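Glutamate receptor IIB (Drosophila melanogaster, PDB 4WXJ) probably serves as a glutamate-gated cation channel subunit of the muscle postsynaptic membrane, the chain here being its ligand-binding domain with glutamate bound. Local coordinates at residues Y68-I82 against G93-V107. Residues are numbered along the deposited sequence; the frame is centred on the assembly and turned at random.
Sequences YGSYDANTDEWDGII and GICDLTITQARRSVV. With GLU (glutamic acid), chain C.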
loop_
_atom_site.group_PDB
_atom_site.type_symbol
_atom_site.label_atom_id
_atom_site.label_comp_id
_atom_site.label_asym_id
_atom_site.label_seq_id
_atom_site.Cartn_x
_atom_site.Cartn_y
_atom_site.Cartn_z
ATOM N N TYR A 68 5.744 -0.503 5.963
ATOM C CA TYR A 68 4.702 0.514 5.902
ATOM C C TYR A 68 4.550 1.187 7.261
ATOM O O TYR A 68 4.719 2.400 7.390
ATOM C CB TYR A 68 3.362 -0.096 5.481
ATOM C CG TYR A 68 3.285 -0.565 4.045
ATOM C CD1 TYR A 68 3.705 -1.837 3.684
ATOM C CD2 TYR A 68 2.765 0.257 3.055
ATOM C CE1 TYR A 68 3.623 -2.274 2.374
ATOM C CE2 TYR A 68 2.678 -0.169 1.740
ATOM C CZ TYR A 68 3.110 -1.437 1.407
ATOM O OH TYR A 68 3.025 -1.866 0.104
ATOM N N GLY A 69 4.226 0.380 8.266
ATOM C CA GLY A 69 4.012 0.868 9.615
ATOM C C GLY A 69 2.867 0.151 10.305
ATOM O O GLY A 69 1.712 0.260 9.892
ATOM N N SER A 70 3.197 -0.590 11.357
ATOM C CA SER A 70 2.202 -1.307 12.144
ATOM C C SER A 70 2.570 -1.259 13.621
ATOM O O SER A 70 3.729 -1.039 13.973
ATOM C CB SER A 70 2.086 -2.760 11.682
ATOM O OG SER A 70 3.245 -3.495 12.030
ATOM N N TYR A 71 1.575 -1.466 14.476
ATOM C CA TYR A 71 1.774 -1.452 15.918
ATOM C C TYR A 71 2.040 -2.859 16.439
ATOM O O TYR A 71 1.251 -3.774 16.208
ATOM C CB TYR A 71 0.550 -0.852 16.612
ATOM C CG TYR A 71 0.601 -0.901 18.120
ATOM C CD1 TYR A 71 1.392 -0.014 18.840
ATOM C CD2 TYR A 71 -0.153 -1.827 18.825
ATOM C CE1 TYR A 71 1.434 -0.054 20.220
ATOM C CE2 TYR A 71 -0.118 -1.875 20.204
ATOM C CZ TYR A 71 0.676 -0.987 20.897
ATOM O OH TYR A 71 0.710 -1.036 22.271
ATOM N N ASP A 72 3.164 -3.024 17.130
ATOM C CA ASP A 72 3.515 -4.298 17.741
ATOM C C ASP A 72 3.161 -4.261 19.222
ATOM O O ASP A 72 3.931 -3.757 20.042
ATOM C CB ASP A 72 5.003 -4.599 17.548
ATOM C CG ASP A 72 5.424 -5.908 18.191
ATOM O OD1 ASP A 72 4.546 -6.754 18.467
ATOM O OD2 ASP A 72 6.638 -6.096 18.413
ATOM N N ALA A 73 1.991 -4.795 19.558
ATOM C CA ALA A 73 1.491 -4.756 20.929
ATOM C C ALA A 73 2.414 -5.498 21.890
ATOM O O ALA A 73 2.369 -5.278 23.100
ATOM C CB ALA A 73 0.090 -5.341 20.993
ATOM N N ASN A 74 3.248 -6.378 21.348
ATOM C CA ASN A 74 4.206 -7.121 22.154
ATOM C C ASN A 74 5.298 -6.210 22.713
ATOM O O ASN A 74 5.858 -6.487 23.774
ATOM C CB ASN A 74 4.831 -8.245 21.326
ATOM C CG ASN A 74 5.759 -9.123 22.140
ATOM O OD1 ASN A 74 5.315 -9.912 22.974
ATOM N ND2 ASN A 74 7.057 -8.997 21.893
ATOM N N THR A 75 5.584 -5.124 21.998
ATOM C CA THR A 75 6.635 -4.185 22.391
ATOM C C THR A 75 6.111 -2.762 22.592
ATOM O O THR A 75 6.848 -1.889 23.051
ATOM C CB THR A 75 7.762 -4.137 21.338
ATOM O OG1 THR A 75 7.254 -3.594 20.112
ATOM C CG2 THR A 75 8.324 -5.530 21.085
ATOM N N ASP A 76 4.846 -2.534 22.243
ATOM C CA ASP A 76 4.238 -1.205 22.325
ATOM C C ASP A 76 5.025 -0.193 21.487
ATOM O O ASP A 76 5.345 0.901 21.952
ATOM C CB ASP A 76 4.155 -0.738 23.785
ATOM C CG ASP A 76 3.340 0.536 23.950
ATOM O OD1 ASP A 76 2.373 0.736 23.185
ATOM O OD2 ASP A 76 3.672 1.342 24.844
ATOM N N GLU A 77 5.333 -0.569 20.249
ATOM C CA GLU A 77 6.106 0.288 19.355
ATOM C C GLU A 77 5.640 0.167 17.907
ATOM O O GLU A 77 5.143 -0.878 17.484
ATOM C CB GLU A 77 7.595 -0.054 19.446
ATOM C CG GLU A 77 8.298 0.537 20.657
ATOM C CD GLU A 77 9.763 0.155 20.719
ATOM O OE1 GLU A 77 10.246 -0.508 19.777
ATOM O OE2 GLU A 77 10.433 0.518 21.709
ATOM N N TRP A 78 5.810 1.254 17.158
ATOM C CA TRP A 78 5.535 1.270 15.726
ATOM C C TRP A 78 6.820 1.066 14.931
ATOM O O TRP A 78 7.921 1.206 15.468
ATOM C CB TRP A 78 4.878 2.589 15.319
ATOM C CG TRP A 78 3.435 2.683 15.684
ATOM C CD1 TRP A 78 2.916 3.056 16.889
ATOM C CD2 TRP A 78 2.317 2.408 14.832
ATOM N NE1 TRP A 78 1.543 3.026 16.841
ATOM C CE2 TRP A 78 1.150 2.632 15.587
ATOM C CE3 TRP A 78 2.190 1.992 13.503
ATOM C CZ2 TRP A 78 -0.127 2.454 15.061
ATOM C CZ3 TRP A 78 0.921 1.815 12.981
ATOM C CH2 TRP A 78 -0.221 2.045 13.759
ATOM N N ASP A 79 6.670 0.735 13.652
ATOM C CA ASP A 79 7.804 0.600 12.744
ATOM C C ASP A 79 7.522 1.321 11.427
ATOM O O ASP A 79 6.521 2.027 11.298
ATOM C CB ASP A 79 8.117 -0.880 12.491
ATOM C CG ASP A 79 6.908 -1.667 11.998
ATOM O OD1 ASP A 79 5.925 -1.053 11.534
ATOM O OD2 ASP A 79 6.945 -2.914 12.069
ATOM N N GLY A 80 8.415 1.148 10.460
ATOM C CA GLY A 80 8.206 1.660 9.118
ATOM C C GLY A 80 8.078 3.168 9.029
ATOM O O GLY A 80 8.629 3.906 9.851
ATOM N N ILE A 81 7.341 3.621 8.018
ATOM C CA ILE A 81 7.164 5.043 7.756
ATOM C C ILE A 81 6.483 5.747 8.923
ATOM O O ILE A 81 6.844 6.871 9.270
ATOM C CB ILE A 81 6.336 5.274 6.473
ATOM C CG1 ILE A 81 7.050 4.656 5.267
ATOM C CG2 ILE A 81 6.099 6.768 6.249
ATOM C CD1 ILE A 81 6.240 4.666 3.985
ATOM N N ILE A 82 5.493 5.087 9.514
ATOM C CA ILE A 82 4.745 5.670 10.622
ATOM C C ILE A 82 5.670 5.992 11.797
ATOM O O ILE A 82 5.522 7.030 12.441
ATOM C CB ILE A 82 3.622 4.726 11.099
ATOM C CG1 ILE A 82 2.663 4.402 9.949
ATOM C CG2 ILE A 82 2.857 5.340 12.266
ATOM C CD1 ILE A 82 1.937 5.609 9.373
ATOM N N GLY A 93 5.401 11.353 5.032
ATOM C CA GLY A 93 5.459 9.929 4.747
ATOM C C GLY A 93 4.539 9.584 3.591
ATOM O O GLY A 93 3.370 9.969 3.595
ATOM N N ILE A 94 5.058 8.867 2.597
ATOM C CA ILE A 94 4.279 8.579 1.395
ATOM C C ILE A 94 4.665 7.275 0.696
ATOM O O ILE A 94 5.835 6.892 0.651
ATOM C CB ILE A 94 4.400 9.731 0.369
ATOM C CG1 ILE A 94 3.508 9.458 -0.850
ATOM C CG2 ILE A 94 5.857 9.928 -0.048
ATOM C CD1 ILE A 94 3.373 10.635 -1.797
ATOM N N CYS A 95 3.637 6.618 0.164
ATOM C CA CYS A 95 3.731 5.452 -0.715
ATOM C C CYS A 95 2.288 5.006 -0.917
ATOM O O CYS A 95 1.376 5.828 -0.823
ATOM C CB CYS A 95 4.582 4.325 -0.124
ATOM S SG CYS A 95 3.962 3.657 1.435
ATOM N N ASP A 96 2.065 3.723 -1.182
ATOM C CA ASP A 96 0.715 3.174 -1.066
ATOM C C ASP A 96 0.384 3.040 0.415
ATOM O O ASP A 96 0.259 1.937 0.943
ATOM C CB ASP A 96 0.583 1.822 -1.774
ATOM C CG ASP A 96 1.692 0.855 -1.414
ATOM O OD1 ASP A 96 2.837 1.309 -1.189
ATOM O OD2 ASP A 96 1.413 -0.363 -1.358
ATOM N N LEU A 97 0.257 4.186 1.078
ATOM C CA LEU A 97 0.070 4.233 2.521
ATOM C C LEU A 97 -1.411 4.381 2.837
ATOM O O LEU A 97 -1.985 5.461 2.702
ATOM C CB LEU A 97 0.879 5.385 3.125
ATOM C CG LEU A 97 1.018 5.426 4.649
ATOM C CD1 LEU A 97 1.761 4.202 5.175
ATOM C CD2 LEU A 97 1.735 6.702 5.066
ATOM N N THR A 98 -2.024 3.279 3.246
ATOM C CA THR A 98 -3.458 3.239 3.485
ATOM C C THR A 98 -3.816 3.849 4.832
ATOM O O THR A 98 -3.152 3.597 5.839
ATOM C CB THR A 98 -3.983 1.802 3.431
ATOM O OG1 THR A 98 -3.607 1.207 2.184
ATOM C CG2 THR A 98 -5.503 1.770 3.577
ATOM N N ILE A 99 -4.879 4.646 4.843
ATOM C CA ILE A 99 -5.360 5.260 6.073
ATOM C C ILE A 99 -6.098 4.231 6.924
ATOM O O ILE A 99 -7.100 3.659 6.494
ATOM C CB ILE A 99 -6.289 6.455 5.777
ATOM C CG1 ILE A 99 -5.535 7.508 4.959
ATOM C CG2 ILE A 99 -6.815 7.066 7.079
ATOM C CD1 ILE A 99 -6.393 8.657 4.465
ATOM N N THR A 100 -5.585 4.000 8.130
ATOM C CA THR A 100 -6.212 3.090 9.081
ATOM C C THR A 100 -6.446 3.803 10.405
ATOM O O THR A 100 -5.812 4.819 10.699
ATOM C CB THR A 100 -5.356 1.833 9.337
ATOM O OG1 THR A 100 -4.174 2.192 10.061
ATOM C CG2 THR A 100 -4.970 1.163 8.022
ATOM N N GLN A 101 -7.356 3.255 11.198
ATOM C CA GLN A 101 -7.729 3.843 12.474
ATOM C C GLN A 101 -6.537 3.911 13.425
ATOM O O GLN A 101 -6.326 4.919 14.100
ATOM C CB GLN A 101 -8.873 3.038 13.103
ATOM C CG GLN A 101 -9.255 3.483 14.499
ATOM C CD GLN A 101 -8.642 2.607 15.567
ATOM O OE1 GLN A 101 -9.059 1.465 15.760
ATOM N NE2 GLN A 101 -7.642 3.130 16.264
ATOM N N ALA A 102 -5.757 2.836 13.472
ATOM C CA ALA A 102 -4.595 2.774 14.350
ATOM C C ALA A 102 -3.540 3.806 13.951
ATOM O O ALA A 102 -2.947 4.463 14.806
ATOM C CB ALA A 102 -3.999 1.377 14.333
ATOM N N ARG A 103 -3.311 3.947 12.650
ATOM C CA ARG A 103 -2.321 4.896 12.154
ATOM C C ARG A 103 -2.761 6.334 12.401
ATOM O O ARG A 103 -1.964 7.175 12.815
ATOM C CB ARG A 103 -2.071 4.674 10.664
ATOM C CG ARG A 103 -1.319 3.396 10.361
ATOM C CD ARG A 103 -1.286 3.114 8.875
ATOM N NE ARG A 103 -0.485 1.934 8.559
ATOM C CZ ARG A 103 -0.415 1.382 7.353
ATOM N NH1 ARG A 103 -1.106 1.895 6.345
ATOM N NH2 ARG A 103 0.340 0.312 7.155
ATOM N N ARG A 104 -4.035 6.611 12.149
ATOM C CA ARG A 104 -4.570 7.955 12.319
ATOM C C ARG A 104 -4.533 8.389 13.785
ATOM O O ARG A 104 -4.607 9.580 14.088
ATOM C CB ARG A 104 -6.001 8.023 11.780
ATOM C CG ARG A 104 -6.634 9.408 11.814
ATOM C CD ARG A 104 -5.838 10.422 11.005
ATOM N NE ARG A 104 -6.478 11.733 11.012
ATOM C CZ ARG A 104 -6.339 12.634 11.979
ATOM N NH1 ARG A 104 -5.575 12.379 13.035
ATOM N NH2 ARG A 104 -6.967 13.797 11.892
ATOM N N SER A 105 -4.404 7.422 14.687
ATOM C CA SER A 105 -4.346 7.711 16.116
ATOM C C SER A 105 -2.998 8.296 16.534
ATOM O O SER A 105 -2.912 8.999 17.541
ATOM C CB SER A 105 -4.621 6.445 16.929
ATOM O OG SER A 105 -5.922 5.945 16.671
ATOM N N VAL A 106 -1.955 8.011 15.756
ATOM C CA VAL A 106 -0.592 8.401 16.118
ATOM C C VAL A 106 0.018 9.425 15.159
ATOM O O VAL A 106 0.936 10.154 15.532
ATOM C CB VAL A 106 0.334 7.169 16.187
ATOM C CG1 VAL A 106 -0.055 6.286 17.364
ATOM C CG2 VAL A 106 0.293 6.382 14.883
ATOM N N VAL A 107 -0.483 9.473 13.927
ATOM C CA VAL A 107 -0.046 10.477 12.961
ATOM C C VAL A 107 -1.245 11.053 12.221
ATOM O O VAL A 107 -2.324 10.460 12.217
ATOM C CB VAL A 107 0.957 9.897 11.933
ATOM C CG1 VAL A 107 2.201 9.374 12.637
ATOM C CG2 VAL A 107 0.312 8.796 11.097
HETATM N N GLU C . -1.299 -0.069 1.557
HETATM C CA GLU C . -1.241 -1.074 2.654
HETATM C C GLU C . -0.804 -0.414 3.956
HETATM O O GLU C . -0.705 0.812 4.029
HETATM C CB GLU C . -0.289 -2.208 2.282
HETATM C CG GLU C . -0.821 -3.151 1.214
HETATM C CD GLU C . -1.782 -4.203 1.754
HETATM O OE1 GLU C . -2.408 -4.905 0.932
HETATM O OE2 GLU C . -1.914 -4.337 2.992
HETATM O OXT GLU C . -0.545 -1.079 4.962
#
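Across the contact the backbones come nearest where Tyr68 lies beside Leu97, Ile81 beside Gly93 (CA atoms 6.0 Å apart) and Ile82 beside Val107; of the 71-78 hairpin, Trp78 is the residue that reaches across. Arg103 joins the two segments to the ligand. Its chain, extended from CG to NE (chi2 171°, chi3 176°), spans the distance from helix 101-104 to the pocket, where NE and NH2 grip Gly69 O side-on, each 3.1 Å from it and close to the guanidinium plane. This leaves NH1 to give a nearly straight 2.6 Å bond to ligand O, while NH2 also reaches ligand OXT; with NH1 bonded to Thr98 O as well, the guanidinium is held against rotation. Gly69 has phi 142°, where a side chain would jam against the preceding carbonyl. Tyr68 lays one ring face over ligand CB, and its OH donates to the syn side of Asp96 OD2 at 2.6 Å, tethering the far end of the ring beside the carboxylate. Cys95 SG lies obliquely to that ring and meets Ile81 CD1 at 3.6 Å, while Ile81 CG2 packs on Gly93 CA, where there is room for no side chain. Farther out, Val106 CG2 sits over the five-membered ring of Trp78 in a CH-pi contact, and Ile82 CG2 touches the same methyl at 3.8 Å. With Thr98 N and OG1 and Asp96 O holding the ligand's carboxylate and amino groups, this is the alpha-amino-acid site of the ionotropic glutamate receptor clamshell, with its signature arginine.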